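Local coordinates for mandelate racemase/muconate lactonizing enzyme family protein (Azoarcus sp., PDB 2QDE), which belongs to the mandelate racemase/muconate lactonizing enzyme family of the enolase superfamily and carries a barium ion in its barrel domain, at residues Val45-Ala50 and Val115-Gly120; Ala233-Arg236 and Pro242-Ala245. One frame throughout, in Å; residues are numbered along the deposited sequence.

Contact 1: Val45-Ala50 and Val115-Gly120; sequences VGIADA and VGKRFG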
loop_
_atom_site.group_PDB
_atom_site.type_symbol
_atom_site.label_atom_id
_atom_site.label_comp_id
_atom_site.label_asym_id
_atom_site.label_seq_id
_atom_site.Cartn_x
_atom_site.Cartn_y
_atom_site.Cartn_z
ATOM N N VAL A 45 -19.495 -0.132 -50.122
ATOM C CA VAL A 45 -18.929 1.031 -49.452
ATOM C C VAL A 45 -19.295 1.025 -47.966
ATOM O O VAL A 45 -20.459 0.827 -47.603
ATOM C CB VAL A 45 -19.453 2.337 -50.075
ATOM C CG1 VAL A 45 -18.790 3.534 -49.409
ATOM C CG2 VAL A 45 -19.190 2.340 -51.582
ATOM N N GLY A 46 -18.297 1.224 -47.112
ATOM C CA GLY A 46 -18.553 1.263 -45.680
ATOM C C GLY A 46 -18.738 2.711 -45.256
ATOM O O GLY A 46 -17.901 3.548 -45.575
ATOM N N ILE A 47 -19.823 3.015 -44.549
ATOM C CA ILE A 47 -20.083 4.388 -44.115
ATOM C C ILE A 47 -20.090 4.558 -42.601
ATOM O O ILE A 47 -20.334 3.607 -41.860
ATOM C CB ILE A 47 -21.442 4.897 -44.650
ATOM C CG1 ILE A 47 -22.582 4.035 -44.092
ATOM C CG2 ILE A 47 -21.445 4.849 -46.168
ATOM C CD1 ILE A 47 -23.963 4.510 -44.490
ATOM N N ALA A 48 -19.830 5.780 -42.147
ATOM C CA ALA A 48 -19.810 6.084 -40.715
ATOM C C ALA A 48 -19.987 7.579 -40.474
ATOM O O ALA A 48 -19.669 8.395 -41.342
ATOM C CB ALA A 48 -18.502 5.611 -40.092
ATOM N N ASP A 49 -20.496 7.916 -39.291
ATOM C CA ASP A 49 -20.747 9.297 -38.874
ATOM C C ASP A 49 -20.023 9.502 -37.540
ATOM O O ASP A 49 -20.386 8.873 -36.543
ATOM C CB ASP A 49 -22.250 9.503 -38.665
ATOM C CG ASP A 49 -22.629 10.960 -38.407
ATOM O OD1 ASP A 49 -21.737 11.796 -38.124
ATOM O OD2 ASP A 49 -23.841 11.266 -38.481
ATOM N N ALA A 50 -19.011 10.366 -37.522
ATOM C CA ALA A 50 -18.253 10.626 -36.302
ATOM C C ALA A 50 -19.141 11.244 -35.229
ATOM O O ALA A 50 -18.903 11.078 -34.024
ATOM C CB ALA A 50 -17.081 11.556 -36.599
ATOM N N VAL A 115 -17.674 -4.753 -43.595
ATOM C CA VAL A 115 -17.531 -6.195 -43.395
ATOM C C VAL A 115 -18.913 -6.826 -43.326
ATOM O O VAL A 115 -19.162 -7.870 -43.935
ATOM C CB VAL A 115 -16.732 -6.506 -42.105
ATOM C CG1 VAL A 115 -16.750 -7.998 -41.809
ATOM C CG2 VAL A 115 -15.295 -6.041 -42.276
ATOM N N GLY A 116 -19.818 -6.174 -42.602
ATOM C CA GLY A 116 -21.173 -6.677 -42.482
ATOM C C GLY A 116 -21.852 -6.751 -43.839
ATOM O O GLY A 116 -22.558 -7.718 -44.132
ATOM N N LYS A 117 -21.648 -5.728 -44.669
ATOM C CA LYS A 117 -22.239 -5.708 -46.002
ATOM C C LYS A 117 -21.640 -6.841 -46.825
ATOM O O LYS A 117 -22.356 -7.546 -47.542
ATOM C CB LYS A 117 -21.990 -4.357 -46.685
ATOM C CG LYS A 117 -22.854 -3.228 -46.134
ATOM C CD LYS A 117 -22.476 -1.873 -46.724
ATOM C CE LYS A 117 -23.449 -0.785 -46.272
ATOM N NZ LYS A 117 -23.015 0.574 -46.694
ATOM N N ARG A 118 -20.332 -7.030 -46.706
ATOM C CA ARG A 118 -19.659 -8.099 -47.432
ATOM C C ARG A 118 -20.170 -9.483 -47.030
ATOM O O ARG A 118 -20.367 -10.343 -47.888
ATOM C CB ARG A 118 -18.152 -8.048 -47.198
ATOM C CG ARG A 118 -17.368 -9.024 -48.064
ATOM C CD ARG A 118 -17.654 -8.749 -49.535
ATOM N NE ARG A 118 -16.560 -9.156 -50.411
ATOM C CZ ARG A 118 -16.384 -10.390 -50.872
ATOM N NH1 ARG A 118 -17.239 -11.355 -50.539
ATOM N NH2 ARG A 118 -15.362 -10.654 -51.678
ATOM N N PHE A 119 -20.370 -9.701 -45.730
ATOM C CA PHE A 119 -20.851 -10.992 -45.247
ATOM C C PHE A 119 -22.371 -11.112 -45.307
ATOM O O PHE A 119 -22.913 -12.208 -45.180
ATOM C CB PHE A 119 -20.396 -11.245 -43.802
ATOM C CG PHE A 119 -18.902 -11.344 -43.628
ATOM C CD1 PHE A 119 -18.049 -11.450 -44.727
ATOM C CD2 PHE A 119 -18.347 -11.347 -42.350
ATOM C CE1 PHE A 119 -16.661 -11.558 -44.552
ATOM C CE2 PHE A 119 -16.960 -11.455 -42.167
ATOM C CZ PHE A 119 -16.119 -11.558 -43.266
ATOM N N GLY A 120 -23.057 -9.987 -45.486
ATOM C CA GLY A 120 -24.510 -10.002 -45.549
ATOM C C GLY A 120 -25.177 -10.125 -44.190
ATOM O O GLY A 120 -26.279 -10.677 -44.067
HETATM O O HOH W 1 -22.622 -0.420 -49.964
#

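Contact 2: Ala233-Arg236 and Pro242-Ala245; sequences ARLR and PIYA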
loop_
_atom_site.group_PDB
_atom_site.type_symbol
_atom_site.label_atom_id
_atom_site.label_comp_id
_atom_site.label_asym_id
_atom_site.label_seq_id
_atom_site.Cartn_x
_atom_site.Cartn_y
_atom_site.Cartn_z
ATOM N N ALA A 233 -11.628 9.468 -5.733
ATOM C CA ALA A 233 -11.608 8.494 -4.651
ATOM C C ALA A 233 -11.843 9.240 -3.337
ATOM O O ALA A 233 -12.691 8.846 -2.543
ATOM C CB ALA A 233 -10.262 7.762 -4.609
ATOM N N ARG A 234 -11.109 10.331 -3.131
ATOM C CA ARG A 234 -11.244 11.117 -1.904
ATOM C C ARG A 234 -12.677 11.640 -1.708
ATOM O O ARG A 234 -13.143 11.788 -0.572
ATOM C CB ARG A 234 -10.268 12.295 -1.914
ATOM C CG ARG A 234 -10.130 12.980 -0.559
ATOM C CD ARG A 234 -9.470 14.347 -0.674
ATOM N NE ARG A 234 -8.224 14.290 -1.427
ATOM C CZ ARG A 234 -8.029 14.902 -2.591
ATOM N NH1 ARG A 234 -9.000 15.615 -3.137
ATOM N NH2 ARG A 234 -6.859 14.800 -3.209
ATOM N N LEU A 235 -13.365 11.912 -2.814
ATOM C CA LEU A 235 -14.736 12.407 -2.765
ATOM C C LEU A 235 -15.657 11.289 -2.314
ATOM O O LEU A 235 -16.539 11.496 -1.479
ATOM C CB LEU A 235 -15.176 12.906 -4.146
ATOM C CG LEU A 235 -16.527 13.618 -4.232
ATOM C CD1 LEU A 235 -16.513 14.854 -3.342
ATOM C CD2 LEU A 235 -16.803 14.025 -5.681
ATOM N N ARG A 236 -15.452 10.102 -2.875
ATOM C CA ARG A 236 -16.264 8.945 -2.525
ATOM C C ARG A 236 -16.169 8.662 -1.024
ATOM O O ARG A 236 -17.050 8.023 -0.451
ATOM C CB ARG A 236 -15.813 7.711 -3.316
ATOM C CG ARG A 236 -16.025 7.830 -4.818
ATOM C CD ARG A 236 -15.808 6.509 -5.564
ATOM N NE ARG A 236 -16.676 5.461 -5.039
ATOM C CZ ARG A 236 -16.299 4.566 -4.138
ATOM N NH1 ARG A 236 -15.058 4.579 -3.673
ATOM N NH2 ARG A 236 -17.178 3.693 -3.667
ATOM N N PRO A 242 -23.484 7.946 -5.065
ATOM C CA PRO A 242 -22.583 7.218 -5.964
ATOM C C PRO A 242 -21.906 8.182 -6.930
ATOM O O PRO A 242 -22.528 9.128 -7.397
ATOM C CB PRO A 242 -23.518 6.254 -6.690
ATOM C CG PRO A 242 -24.615 6.024 -5.692
ATOM C CD PRO A 242 -24.853 7.412 -5.152
ATOM N N ILE A 243 -20.631 7.936 -7.214
ATOM C CA ILE A 243 -19.860 8.769 -8.122
ATOM C C ILE A 243 -19.483 7.937 -9.351
ATOM O O ILE A 243 -18.772 6.938 -9.228
ATOM C CB ILE A 243 -18.565 9.270 -7.444
ATOM C CG1 ILE A 243 -18.898 9.997 -6.133
ATOM C CG2 ILE A 243 -17.788 10.164 -8.395
ATOM C CD1 ILE A 243 -19.770 11.227 -6.301
ATOM N N TYR A 244 -19.963 8.349 -10.523
ATOM C CA TYR A 244 -19.678 7.647 -11.777
ATOM C C TYR A 244 -18.619 8.383 -12.595
ATOM O O TYR A 244 -18.525 9.610 -12.537
ATOM C CB TYR A 244 -20.951 7.511 -12.619
ATOM C CG TYR A 244 -21.838 6.344 -12.237
ATOM C CD1 TYR A 244 -22.122 6.054 -10.899
ATOM C CD2 TYR A 244 -22.429 5.555 -13.220
ATOM C CE1 TYR A 244 -22.977 5.005 -10.553
ATOM C CE2 TYR A 244 -23.283 4.505 -12.887
ATOM C CZ TYR A 244 -23.553 4.238 -11.555
ATOM O OH TYR A 244 -24.396 3.200 -11.238
ATOM N N ALA A 245 -17.840 7.633 -13.370
ATOM C CA ALA A 245 -16.790 8.221 -14.189
ATOM C C ALA A 245 -17.096 8.151 -15.685
ATOM O O ALA A 245 -17.501 7.106 -16.193
ATOM C CB ALA A 245 -15.475 7.519 -13.909
#

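Contact 1: Val45-Ala50 and Val115-Gly120
Lys117 reaches from the last turn of helix 101-119 to the outer edge of strand 45-49, and its ammonium group gives a hydrogen bond to the backbone carbonyl of Val45, with NZ 2.7 Å from O. The donor arrives nearly head-on: the C=O...NZ angle is 176°. The side chain gets there by stretching out. From CG onward it is fully extended, with CG itself set beside the backbone N (chi1 -74°). The chain comes in across the carbonyl rather than along it, so Lys117 CD passes 3.5 Å from Val45 O.

A water adds a second, looser path between the two residues. It accepts from Val45 N at 3.1 Å and, weakly, from Lys117 NZ at 3.4 Å.

This is the N-terminal capping domain of the enolase superfamily, an antiparallel sheet followed by helices, and strand 45-49 is an outermost strand of that sheet within the chain. Gly46 and Ala48 pair through their backbones with Leu38 and Leu36 of strand 31-40, whereas Val45 O and Ile47 N meet side chains of helix 101-119. Asp113, one turn before Lys117, forms a salt bridge with NZ through the same OD2 that accepts from Ile47 N. That carboxylate therefore probably positions the ammonium group while serving the strand edge itself.

Ile47 adds little across the contact: its CG1 comes no closer than 4.4 Å to Lys117 NZ, and the Ile47 side chain also rests on Leu304 and Leu369. Beyond Lys117 the helix ends in a Schellman motif, with Gly120 at positive phi as its C-prime residue and a weak bond from Gly120 N to Lys117 O, 3.3 Å long. Next to Lys117, Arg118 makes a salt bridge with Glu42, in the turn leading into strand 45-49.

Contact 2: Ala233-Arg236 and Pro242-Ala245
Ile243 does the work on the strand side, meeting both Leu235 and Arg236 at the end of helix 229-236 with its longer branch. Two apolar meetings make up the contact, and no hydrogen bond crosses it. Toward Leu235 the touch is methyl against methyl: Leu235 CD2 lies 4.1 Å from Ile243 CD1, and the two side chains cross at about a right angle. With chi1 at -55° and chi2 at -61°, CG1 stands beside the backbone N and the branch folds, which puts CD1 within touch of the leucine. Toward Arg236 it is the root of the arginine that packs. Arg236 CG sits 3.8 Å from Ile243 CG1 and 3.9 Å from Ile243 CB, the two side chains running past each other in opposite directions.

The helix and the strand are successive elements of a beta-alpha-beta unit of the barrel domain, made of strand 220-221, helix 229-236 and strand 243-245, the two strands being parallel neighbours. Their backbones come closest at Arg236 CA and Ile243 CA, 6.7 Å apart. Ile209 of helix 202-212 and Pro223 touch both Leu235 and Ile243, so the two form part of a buried apolar cluster between the barrel strands and the helices outside them.

The polar end of Arg236 turns away from this apolar cluster, its chain bent at chi3 (57°). The guanidinium makes a salt bridge from NH2 to Asp265 OD1. Since Asp265 OD2 accepts from Ile243 N, one carboxylate serves both sides of the contact and probably holds the arginine's far end where it runs past the isoleucine. At the backbone, Arg236 O accepts a hydrogen bond from Lys238 NZ of a neighbouring subunit, and Tyr244 packs on Asp203 of that same subunit.

Contact 1 and contact 2 share no element: one joins helix to sheet edge in the N-terminal capping domain, the other helix to strand in the barrel, with centres 39 Å apart on opposite sides of the chain's centre. The first is partly buried, polar and assisted by water; the second is buried and apolar across its segments. In both, an aspartate outside the segments, Asp113 or Asp265, accepts a strand N-H while pairing with a basic side chain of the helix. Contact 2 is close in sequence to the barium site: the chain continues from its strand directly to the metal ligand Asp246, and Ile243's side chain is about 12 Å from the ion.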